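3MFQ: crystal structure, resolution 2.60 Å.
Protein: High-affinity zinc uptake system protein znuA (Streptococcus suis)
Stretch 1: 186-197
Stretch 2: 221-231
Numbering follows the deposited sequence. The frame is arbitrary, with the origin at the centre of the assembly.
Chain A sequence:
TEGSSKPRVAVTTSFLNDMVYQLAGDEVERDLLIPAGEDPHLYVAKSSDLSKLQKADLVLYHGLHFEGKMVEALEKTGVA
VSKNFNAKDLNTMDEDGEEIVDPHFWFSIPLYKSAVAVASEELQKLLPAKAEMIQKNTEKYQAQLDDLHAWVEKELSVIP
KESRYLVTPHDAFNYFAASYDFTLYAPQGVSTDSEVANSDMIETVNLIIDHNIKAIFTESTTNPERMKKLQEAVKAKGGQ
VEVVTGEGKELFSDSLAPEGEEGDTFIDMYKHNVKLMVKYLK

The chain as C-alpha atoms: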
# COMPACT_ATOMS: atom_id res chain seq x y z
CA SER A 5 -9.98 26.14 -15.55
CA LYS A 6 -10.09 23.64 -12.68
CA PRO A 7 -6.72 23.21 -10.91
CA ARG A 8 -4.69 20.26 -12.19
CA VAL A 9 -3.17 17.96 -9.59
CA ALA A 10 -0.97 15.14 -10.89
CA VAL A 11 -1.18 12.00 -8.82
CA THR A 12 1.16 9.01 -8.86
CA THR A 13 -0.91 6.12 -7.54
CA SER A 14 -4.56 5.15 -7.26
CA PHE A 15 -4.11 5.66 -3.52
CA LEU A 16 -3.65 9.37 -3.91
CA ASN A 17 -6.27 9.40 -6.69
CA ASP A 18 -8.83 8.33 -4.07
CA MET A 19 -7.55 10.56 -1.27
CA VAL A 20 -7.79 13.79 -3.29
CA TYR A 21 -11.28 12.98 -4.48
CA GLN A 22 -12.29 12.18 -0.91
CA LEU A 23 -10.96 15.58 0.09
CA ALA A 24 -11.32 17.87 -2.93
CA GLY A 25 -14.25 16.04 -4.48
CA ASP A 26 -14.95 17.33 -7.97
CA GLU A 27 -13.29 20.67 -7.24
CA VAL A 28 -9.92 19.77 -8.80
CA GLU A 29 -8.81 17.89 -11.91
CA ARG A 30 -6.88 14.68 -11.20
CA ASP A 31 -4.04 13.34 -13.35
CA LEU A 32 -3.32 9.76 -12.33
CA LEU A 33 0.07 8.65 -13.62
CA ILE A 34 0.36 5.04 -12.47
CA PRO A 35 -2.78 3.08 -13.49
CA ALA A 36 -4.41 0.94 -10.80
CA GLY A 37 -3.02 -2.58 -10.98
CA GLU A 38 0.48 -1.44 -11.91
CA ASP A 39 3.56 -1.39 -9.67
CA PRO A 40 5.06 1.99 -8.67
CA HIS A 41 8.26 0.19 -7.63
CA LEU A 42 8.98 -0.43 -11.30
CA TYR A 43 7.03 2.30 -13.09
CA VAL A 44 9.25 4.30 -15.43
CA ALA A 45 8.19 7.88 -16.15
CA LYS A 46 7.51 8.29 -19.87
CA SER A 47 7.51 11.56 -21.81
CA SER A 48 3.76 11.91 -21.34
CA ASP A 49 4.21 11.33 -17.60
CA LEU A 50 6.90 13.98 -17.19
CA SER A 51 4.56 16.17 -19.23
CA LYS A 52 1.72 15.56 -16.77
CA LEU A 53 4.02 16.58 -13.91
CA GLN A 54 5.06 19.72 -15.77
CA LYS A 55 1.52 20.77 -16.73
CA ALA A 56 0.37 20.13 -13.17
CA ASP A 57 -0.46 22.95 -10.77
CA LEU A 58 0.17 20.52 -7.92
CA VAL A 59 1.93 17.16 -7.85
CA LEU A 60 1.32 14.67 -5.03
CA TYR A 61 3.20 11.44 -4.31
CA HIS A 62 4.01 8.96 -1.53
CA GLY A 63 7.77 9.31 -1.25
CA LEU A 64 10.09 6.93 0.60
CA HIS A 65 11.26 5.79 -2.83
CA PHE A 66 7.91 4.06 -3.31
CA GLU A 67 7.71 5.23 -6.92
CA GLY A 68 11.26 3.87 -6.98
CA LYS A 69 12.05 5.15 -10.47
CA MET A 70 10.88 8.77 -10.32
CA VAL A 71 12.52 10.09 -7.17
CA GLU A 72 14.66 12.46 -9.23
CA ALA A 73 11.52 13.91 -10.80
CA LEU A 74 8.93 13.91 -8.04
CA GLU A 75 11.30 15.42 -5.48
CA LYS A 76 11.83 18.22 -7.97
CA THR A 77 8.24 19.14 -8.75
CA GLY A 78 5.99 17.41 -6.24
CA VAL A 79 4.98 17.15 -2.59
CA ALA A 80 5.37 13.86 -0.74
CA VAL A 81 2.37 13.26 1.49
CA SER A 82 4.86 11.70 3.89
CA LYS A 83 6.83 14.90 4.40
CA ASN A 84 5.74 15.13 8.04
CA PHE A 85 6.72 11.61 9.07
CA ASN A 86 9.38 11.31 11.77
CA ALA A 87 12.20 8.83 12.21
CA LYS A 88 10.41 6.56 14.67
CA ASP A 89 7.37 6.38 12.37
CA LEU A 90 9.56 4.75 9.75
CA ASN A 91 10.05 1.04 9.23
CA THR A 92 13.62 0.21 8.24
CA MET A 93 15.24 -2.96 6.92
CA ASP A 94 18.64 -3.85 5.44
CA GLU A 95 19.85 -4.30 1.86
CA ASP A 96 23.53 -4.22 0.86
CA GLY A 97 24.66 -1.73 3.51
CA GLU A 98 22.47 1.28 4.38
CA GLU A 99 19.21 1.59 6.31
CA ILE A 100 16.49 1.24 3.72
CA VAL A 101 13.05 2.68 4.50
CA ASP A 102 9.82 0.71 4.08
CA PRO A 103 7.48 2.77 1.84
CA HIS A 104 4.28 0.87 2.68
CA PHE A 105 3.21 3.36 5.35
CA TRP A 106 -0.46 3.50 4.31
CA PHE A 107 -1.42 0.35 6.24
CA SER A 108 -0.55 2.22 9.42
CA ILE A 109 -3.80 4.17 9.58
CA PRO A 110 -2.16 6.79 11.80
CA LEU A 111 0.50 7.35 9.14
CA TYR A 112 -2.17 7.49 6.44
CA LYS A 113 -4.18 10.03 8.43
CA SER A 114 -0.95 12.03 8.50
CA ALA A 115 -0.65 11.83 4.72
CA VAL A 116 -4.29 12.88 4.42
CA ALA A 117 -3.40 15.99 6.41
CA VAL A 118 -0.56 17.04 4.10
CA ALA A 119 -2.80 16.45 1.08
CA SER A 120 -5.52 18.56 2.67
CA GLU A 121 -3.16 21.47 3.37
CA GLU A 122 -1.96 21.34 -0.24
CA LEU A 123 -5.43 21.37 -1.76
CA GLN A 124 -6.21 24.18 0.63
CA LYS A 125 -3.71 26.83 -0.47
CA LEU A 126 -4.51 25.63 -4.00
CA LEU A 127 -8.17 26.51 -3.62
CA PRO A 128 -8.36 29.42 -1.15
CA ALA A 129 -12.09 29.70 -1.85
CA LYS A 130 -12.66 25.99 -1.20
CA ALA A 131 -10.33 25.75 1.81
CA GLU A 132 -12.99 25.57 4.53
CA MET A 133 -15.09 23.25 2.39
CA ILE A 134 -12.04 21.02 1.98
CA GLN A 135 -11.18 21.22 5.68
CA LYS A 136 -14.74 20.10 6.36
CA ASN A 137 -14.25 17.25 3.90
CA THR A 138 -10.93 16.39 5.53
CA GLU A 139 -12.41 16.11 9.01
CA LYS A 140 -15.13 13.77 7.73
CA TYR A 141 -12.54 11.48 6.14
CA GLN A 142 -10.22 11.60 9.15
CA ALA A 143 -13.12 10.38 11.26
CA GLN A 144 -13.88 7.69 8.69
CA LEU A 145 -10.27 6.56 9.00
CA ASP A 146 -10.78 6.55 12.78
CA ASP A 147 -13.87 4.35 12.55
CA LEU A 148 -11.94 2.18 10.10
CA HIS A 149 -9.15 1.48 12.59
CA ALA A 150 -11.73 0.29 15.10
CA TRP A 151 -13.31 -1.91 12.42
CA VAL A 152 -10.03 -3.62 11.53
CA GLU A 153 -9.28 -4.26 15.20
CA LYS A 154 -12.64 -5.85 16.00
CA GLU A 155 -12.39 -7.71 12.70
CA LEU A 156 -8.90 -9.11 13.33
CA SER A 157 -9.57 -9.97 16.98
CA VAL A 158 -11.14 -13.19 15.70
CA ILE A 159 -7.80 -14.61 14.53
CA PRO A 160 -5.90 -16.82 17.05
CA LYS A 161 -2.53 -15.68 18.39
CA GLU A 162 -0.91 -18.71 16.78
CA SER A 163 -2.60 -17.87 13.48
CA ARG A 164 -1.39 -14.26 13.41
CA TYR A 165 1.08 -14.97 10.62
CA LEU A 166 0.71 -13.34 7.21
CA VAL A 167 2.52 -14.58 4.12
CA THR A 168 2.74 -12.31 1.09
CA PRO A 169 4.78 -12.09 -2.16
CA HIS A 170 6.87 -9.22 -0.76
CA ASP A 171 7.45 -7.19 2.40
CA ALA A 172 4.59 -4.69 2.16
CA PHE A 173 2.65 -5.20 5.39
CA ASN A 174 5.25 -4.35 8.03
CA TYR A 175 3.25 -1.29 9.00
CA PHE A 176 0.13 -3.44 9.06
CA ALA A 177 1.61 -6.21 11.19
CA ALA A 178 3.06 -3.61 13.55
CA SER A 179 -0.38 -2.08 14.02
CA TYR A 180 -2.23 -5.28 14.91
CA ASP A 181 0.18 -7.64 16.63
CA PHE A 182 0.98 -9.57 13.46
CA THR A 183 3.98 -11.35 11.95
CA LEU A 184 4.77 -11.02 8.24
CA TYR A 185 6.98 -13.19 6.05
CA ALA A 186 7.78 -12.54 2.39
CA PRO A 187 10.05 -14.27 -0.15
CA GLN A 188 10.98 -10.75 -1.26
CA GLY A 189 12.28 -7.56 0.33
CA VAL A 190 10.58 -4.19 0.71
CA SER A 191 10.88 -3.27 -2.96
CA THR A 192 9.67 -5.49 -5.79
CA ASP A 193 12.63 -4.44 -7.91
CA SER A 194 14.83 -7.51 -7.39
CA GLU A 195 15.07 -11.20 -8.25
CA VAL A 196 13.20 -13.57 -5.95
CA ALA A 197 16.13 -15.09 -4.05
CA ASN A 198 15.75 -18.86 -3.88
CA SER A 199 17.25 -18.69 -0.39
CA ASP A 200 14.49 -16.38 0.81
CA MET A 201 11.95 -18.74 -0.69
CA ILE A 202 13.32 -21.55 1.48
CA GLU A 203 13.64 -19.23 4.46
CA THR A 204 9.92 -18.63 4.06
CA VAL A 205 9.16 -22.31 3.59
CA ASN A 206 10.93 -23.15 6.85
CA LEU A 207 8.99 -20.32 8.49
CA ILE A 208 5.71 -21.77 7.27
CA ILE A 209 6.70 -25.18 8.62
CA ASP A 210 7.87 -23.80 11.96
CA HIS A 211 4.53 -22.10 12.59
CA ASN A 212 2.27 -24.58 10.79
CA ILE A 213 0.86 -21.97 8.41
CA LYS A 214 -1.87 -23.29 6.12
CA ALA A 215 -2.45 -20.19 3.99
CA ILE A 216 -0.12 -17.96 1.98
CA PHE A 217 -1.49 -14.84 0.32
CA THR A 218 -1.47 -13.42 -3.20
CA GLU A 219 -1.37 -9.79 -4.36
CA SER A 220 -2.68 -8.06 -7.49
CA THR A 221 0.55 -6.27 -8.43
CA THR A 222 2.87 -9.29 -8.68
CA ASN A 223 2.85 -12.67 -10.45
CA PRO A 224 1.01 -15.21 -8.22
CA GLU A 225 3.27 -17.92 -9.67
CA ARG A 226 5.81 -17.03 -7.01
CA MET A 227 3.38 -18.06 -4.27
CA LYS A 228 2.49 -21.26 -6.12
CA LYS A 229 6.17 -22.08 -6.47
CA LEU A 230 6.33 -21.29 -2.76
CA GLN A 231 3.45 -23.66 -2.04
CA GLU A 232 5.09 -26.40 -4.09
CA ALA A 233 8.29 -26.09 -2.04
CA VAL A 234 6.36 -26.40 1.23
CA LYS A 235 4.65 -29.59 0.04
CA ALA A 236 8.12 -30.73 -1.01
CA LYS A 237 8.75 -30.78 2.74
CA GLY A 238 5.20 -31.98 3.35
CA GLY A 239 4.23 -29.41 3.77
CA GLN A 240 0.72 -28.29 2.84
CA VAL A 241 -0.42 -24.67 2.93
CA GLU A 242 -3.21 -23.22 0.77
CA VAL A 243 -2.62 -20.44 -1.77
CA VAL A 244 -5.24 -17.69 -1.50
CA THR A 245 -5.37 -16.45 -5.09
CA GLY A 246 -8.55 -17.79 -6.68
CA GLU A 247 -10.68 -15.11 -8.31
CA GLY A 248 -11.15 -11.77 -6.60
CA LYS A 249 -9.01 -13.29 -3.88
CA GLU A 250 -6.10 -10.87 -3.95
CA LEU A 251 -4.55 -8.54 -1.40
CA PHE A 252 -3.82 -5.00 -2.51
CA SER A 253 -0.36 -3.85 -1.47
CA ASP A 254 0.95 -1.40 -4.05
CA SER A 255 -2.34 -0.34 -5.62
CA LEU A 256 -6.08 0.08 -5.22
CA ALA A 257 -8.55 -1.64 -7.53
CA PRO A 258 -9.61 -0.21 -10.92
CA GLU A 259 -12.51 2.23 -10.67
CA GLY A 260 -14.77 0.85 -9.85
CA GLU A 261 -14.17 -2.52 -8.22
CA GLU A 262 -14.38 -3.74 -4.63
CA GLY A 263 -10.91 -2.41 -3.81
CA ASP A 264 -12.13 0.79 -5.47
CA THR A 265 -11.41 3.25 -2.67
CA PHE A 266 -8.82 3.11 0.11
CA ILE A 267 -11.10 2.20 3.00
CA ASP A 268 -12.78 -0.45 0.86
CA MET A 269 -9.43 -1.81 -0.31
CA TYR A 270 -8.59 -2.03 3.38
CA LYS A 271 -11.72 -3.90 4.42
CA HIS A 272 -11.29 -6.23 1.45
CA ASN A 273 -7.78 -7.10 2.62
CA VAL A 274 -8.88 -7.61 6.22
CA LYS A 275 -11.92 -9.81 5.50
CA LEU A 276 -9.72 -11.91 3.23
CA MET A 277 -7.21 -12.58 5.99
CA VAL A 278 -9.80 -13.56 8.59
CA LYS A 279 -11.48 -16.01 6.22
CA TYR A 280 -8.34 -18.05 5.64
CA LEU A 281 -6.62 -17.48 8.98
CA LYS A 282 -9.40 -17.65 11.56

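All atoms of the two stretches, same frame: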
# COMPACT_ATOMS: atom_id res chain seq x y z
N ALA A 186 7.85 -12.77 3.83
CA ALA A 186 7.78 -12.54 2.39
C ALA A 186 9.05 -13.01 1.70
O ALA A 186 10.16 -12.71 2.15
CB ALA A 186 7.53 -11.08 2.10
N PRO A 187 8.90 -13.76 0.60
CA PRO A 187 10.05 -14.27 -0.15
C PRO A 187 10.80 -13.13 -0.84
O PRO A 187 11.80 -13.38 -1.51
CB PRO A 187 9.40 -15.18 -1.20
CG PRO A 187 8.02 -14.64 -1.36
CD PRO A 187 7.62 -14.19 0.01
N GLN A 188 10.32 -11.91 -0.66
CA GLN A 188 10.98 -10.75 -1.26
C GLN A 188 11.10 -9.60 -0.27
O GLN A 188 10.37 -9.53 0.72
CB GLN A 188 10.23 -10.29 -2.51
CG GLN A 188 10.88 -9.12 -3.22
CD GLN A 188 10.34 -8.91 -4.61
OE1 GLN A 188 11.10 -8.74 -5.56
NE2 GLN A 188 9.02 -8.94 -4.75
N GLY A 189 12.03 -8.69 -0.55
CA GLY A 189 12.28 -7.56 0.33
C GLY A 189 11.17 -6.52 0.32
O GLY A 189 10.01 -6.83 0.02
N VAL A 190 11.54 -5.29 0.64
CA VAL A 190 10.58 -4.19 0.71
C VAL A 190 10.18 -3.70 -0.68
O VAL A 190 9.02 -3.39 -0.92
CB VAL A 190 11.15 -3.03 1.54
CG1 VAL A 190 11.09 -1.73 0.76
CG2 VAL A 190 10.40 -2.91 2.86
N SER A 191 11.15 -3.64 -1.58
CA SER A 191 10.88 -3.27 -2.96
C SER A 191 10.61 -4.52 -3.78
O SER A 191 11.01 -5.62 -3.39
CB SER A 191 12.05 -2.50 -3.56
OG SER A 191 11.82 -2.20 -4.93
N THR A 192 9.94 -4.36 -4.91
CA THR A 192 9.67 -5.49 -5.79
C THR A 192 10.68 -5.50 -6.93
O THR A 192 10.59 -6.32 -7.83
CB THR A 192 8.26 -5.41 -6.39
OG1 THR A 192 8.21 -4.37 -7.37
CG2 THR A 192 7.23 -5.13 -5.30
N ASP A 193 11.63 -4.57 -6.87
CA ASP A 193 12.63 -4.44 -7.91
C ASP A 193 13.87 -5.27 -7.58
O ASP A 193 14.94 -4.73 -7.30
CB ASP A 193 13.02 -2.98 -8.11
CG ASP A 193 13.85 -2.75 -9.36
OD1 ASP A 193 14.07 -3.72 -10.11
OD2 ASP A 193 14.27 -1.60 -9.59
N SER A 194 13.72 -6.59 -7.62
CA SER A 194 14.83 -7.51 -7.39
C SER A 194 14.39 -8.94 -7.68
O SER A 194 13.20 -9.25 -7.64
CB SER A 194 15.34 -7.41 -5.95
OG SER A 194 14.59 -8.26 -5.10
N GLU A 195 15.36 -9.80 -7.98
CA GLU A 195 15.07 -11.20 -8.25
C GLU A 195 14.66 -11.93 -6.98
O GLU A 195 15.23 -11.69 -5.91
CB GLU A 195 16.28 -11.89 -8.89
CG GLU A 195 17.59 -11.67 -8.15
CD GLU A 195 18.35 -10.45 -8.65
OE1 GLU A 195 19.19 -10.61 -9.56
OE2 GLU A 195 18.12 -9.34 -8.12
N VAL A 196 13.67 -12.80 -7.09
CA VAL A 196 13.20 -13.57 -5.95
C VAL A 196 14.24 -14.60 -5.52
O VAL A 196 14.31 -15.70 -6.07
CB VAL A 196 11.84 -14.25 -6.24
CG1 VAL A 196 11.90 -15.03 -7.55
CG2 VAL A 196 11.43 -15.15 -5.08
N ALA A 197 15.06 -14.23 -4.54
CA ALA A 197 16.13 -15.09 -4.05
C ALA A 197 15.60 -16.46 -3.64
O ALA A 197 14.66 -16.55 -2.85
CB ALA A 197 16.85 -14.43 -2.89
N THR A 221 -0.51 -6.95 -7.70
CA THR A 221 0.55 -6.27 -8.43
C THR A 221 1.73 -7.16 -8.85
O THR A 221 2.55 -6.75 -9.66
CB THR A 221 1.08 -5.04 -7.65
OG1 THR A 221 1.06 -5.32 -6.25
CG2 THR A 221 0.21 -3.82 -7.93
N THR A 222 1.80 -8.37 -8.30
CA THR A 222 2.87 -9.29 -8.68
C THR A 222 2.35 -10.63 -9.20
O THR A 222 1.19 -10.98 -8.98
CB THR A 222 3.86 -9.55 -7.52
OG1 THR A 222 3.17 -10.12 -6.40
CG2 THR A 222 4.54 -8.26 -7.09
N ASN A 223 3.21 -11.38 -9.88
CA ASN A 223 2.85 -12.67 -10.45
C ASN A 223 2.65 -13.74 -9.38
O ASN A 223 3.60 -14.15 -8.71
CB ASN A 223 3.90 -13.13 -11.45
CG ASN A 223 4.05 -12.18 -12.61
OD1 ASN A 223 3.09 -11.55 -13.05
ND2 ASN A 223 5.27 -12.06 -13.13
N PRO A 224 1.40 -14.21 -9.22
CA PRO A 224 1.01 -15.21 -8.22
C PRO A 224 1.78 -16.53 -8.35
O PRO A 224 1.73 -17.35 -7.44
CB PRO A 224 -0.47 -15.44 -8.53
CG PRO A 224 -0.92 -14.19 -9.20
CD PRO A 224 0.25 -13.73 -10.01
N GLU A 225 2.49 -16.71 -9.46
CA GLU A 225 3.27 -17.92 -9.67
C GLU A 225 4.26 -18.11 -8.54
O GLU A 225 4.49 -19.23 -8.08
CB GLU A 225 4.02 -17.85 -11.00
CG GLU A 225 3.77 -19.03 -11.92
CD GLU A 225 4.17 -20.36 -11.29
OE1 GLU A 225 3.27 -21.19 -11.03
OE2 GLU A 225 5.37 -20.56 -11.04
N ARG A 226 4.84 -17.01 -8.09
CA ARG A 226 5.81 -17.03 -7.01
C ARG A 226 5.27 -17.72 -5.77
O ARG A 226 5.99 -18.46 -5.10
CB ARG A 226 6.23 -15.61 -6.65
CG ARG A 226 7.19 -15.53 -5.49
CD ARG A 226 7.29 -14.11 -4.98
NE ARG A 226 7.50 -13.16 -6.07
CZ ARG A 226 7.69 -11.86 -5.89
NH1 ARG A 226 7.69 -11.35 -4.67
NH2 ARG A 226 7.87 -11.07 -6.94
N MET A 227 4.00 -17.48 -5.46
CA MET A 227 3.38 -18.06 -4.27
C MET A 227 2.99 -19.51 -4.51
O MET A 227 2.86 -20.29 -3.57
CB MET A 227 2.17 -17.24 -3.83
CG MET A 227 2.50 -15.80 -3.46
SD MET A 227 3.74 -15.65 -2.16
CE MET A 227 2.79 -16.09 -0.72
N LYS A 228 2.79 -19.87 -5.78
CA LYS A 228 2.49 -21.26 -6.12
C LYS A 228 3.75 -22.09 -6.23
O LYS A 228 3.73 -23.31 -6.04
CB LYS A 228 1.65 -21.34 -7.39
CG LYS A 228 0.18 -21.03 -7.17
CD LYS A 228 -0.69 -21.58 -8.28
CE LYS A 228 -2.17 -21.47 -7.92
NZ LYS A 228 -3.05 -21.97 -9.00
N LYS A 229 4.86 -21.43 -6.53
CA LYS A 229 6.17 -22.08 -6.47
C LYS A 229 6.61 -22.17 -5.02
O LYS A 229 7.42 -23.02 -4.66
CB LYS A 229 7.20 -21.30 -7.29
CG LYS A 229 7.38 -21.81 -8.72
CD LYS A 229 8.04 -23.18 -8.73
CE LYS A 229 8.18 -23.72 -10.15
NZ LYS A 229 8.97 -24.98 -10.18
N LEU A 230 6.05 -21.30 -4.19
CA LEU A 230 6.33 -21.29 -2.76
C LEU A 230 5.54 -22.39 -2.07
O LEU A 230 6.02 -23.03 -1.14
CB LEU A 230 5.97 -19.93 -2.16
CG LEU A 230 6.23 -19.72 -0.67
CD1 LEU A 230 7.70 -19.88 -0.35
CD2 LEU A 230 5.74 -18.35 -0.24
N GLN A 231 4.31 -22.60 -2.54
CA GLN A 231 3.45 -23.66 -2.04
C GLN A 231 4.03 -25.02 -2.37
O GLN A 231 4.04 -25.93 -1.54
CB GLN A 231 2.07 -23.53 -2.67
CG GLN A 231 1.25 -24.80 -2.61
CD GLN A 231 -0.07 -24.68 -3.35
OE1 GLN A 231 -0.09 -24.50 -4.57
NE2 GLN A 231 -1.17 -24.77 -2.62

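The contact between residues 186-197 and 221-231 is small, burying 292 Å² summed over both sides, and it is organised around one long side chain, that of Arg226. This residue lies in the first turn or so of the helix that runs through 225-231 and onward, and it has more of its surface covered by the other stretch than any other residue here. The facing segment has no regular secondary structure; it runs from Leu230, which lies nearest Pro187, to Thr222, nearest Thr192, and then turns back so that Val196 lies nearest Arg226, with CA-CA separations of 8.2 to 8.4 Å.

Arg226 directs its CA-to-CB bond toward the loop and continues outward with chi1 and chi2 both t, before chi3 turns to m. The extended aliphatic part thereby reaches the loop, where its methylene carbons meet apolar groups. Arg226 CD lies 3.7 Å from Pro187 CG and 4.3 Å from Val196 CG2, so the same carbon packs against both residues. The Val196 contact is the looser of the two, and Val196 is exposed and poorly ordered, which suggests a less firmly defined boundary there.

Pro187, the second largest contributor, is buried and uses its ring, puckered C-gamma endo, to touch three helical residues. Besides Arg226, its CG approaches Met227 SD and Leu230 CD2, each at 4.5 Å. The CA-to-CB bond of Met227 points sideways with respect to the loop, but the end of its side chain, with all three chi angles m, comes nearer; Leu230, one helical turn beyond Arg226, points toward the loop directly. The result is a small, loosely packed apolar patch, tight only at Arg226 CD, in which one ring rests against side chains from positions 226, 227 and 230.

Beyond the methylenes, the guanidinium of Arg226 meets the side-chain amide of Gln188, which is buried and extends toward it with chi1 and chi2 both t. The amide lies at the edge of the guanidinium, near its plane, and the modelled Gln188 NE2 is 2.8 Å from Arg226 NH1. Because two nitrogens face each other at this distance, the amide is probably turned over in the model, and the polar pairing remains open. Arg226 NH1 is also hydrogen-bonded elsewhere in the structure.

At the far end of the contact, Thr192 and Thr222 touch through their methyl groups, with Thr192 CG2 4.5 Å from Thr222 CG2. Both CA-to-CB bonds point toward the opposing stretch and both chi1 angles are p; the hydroxyls find their hydrogen bonds outside this interface.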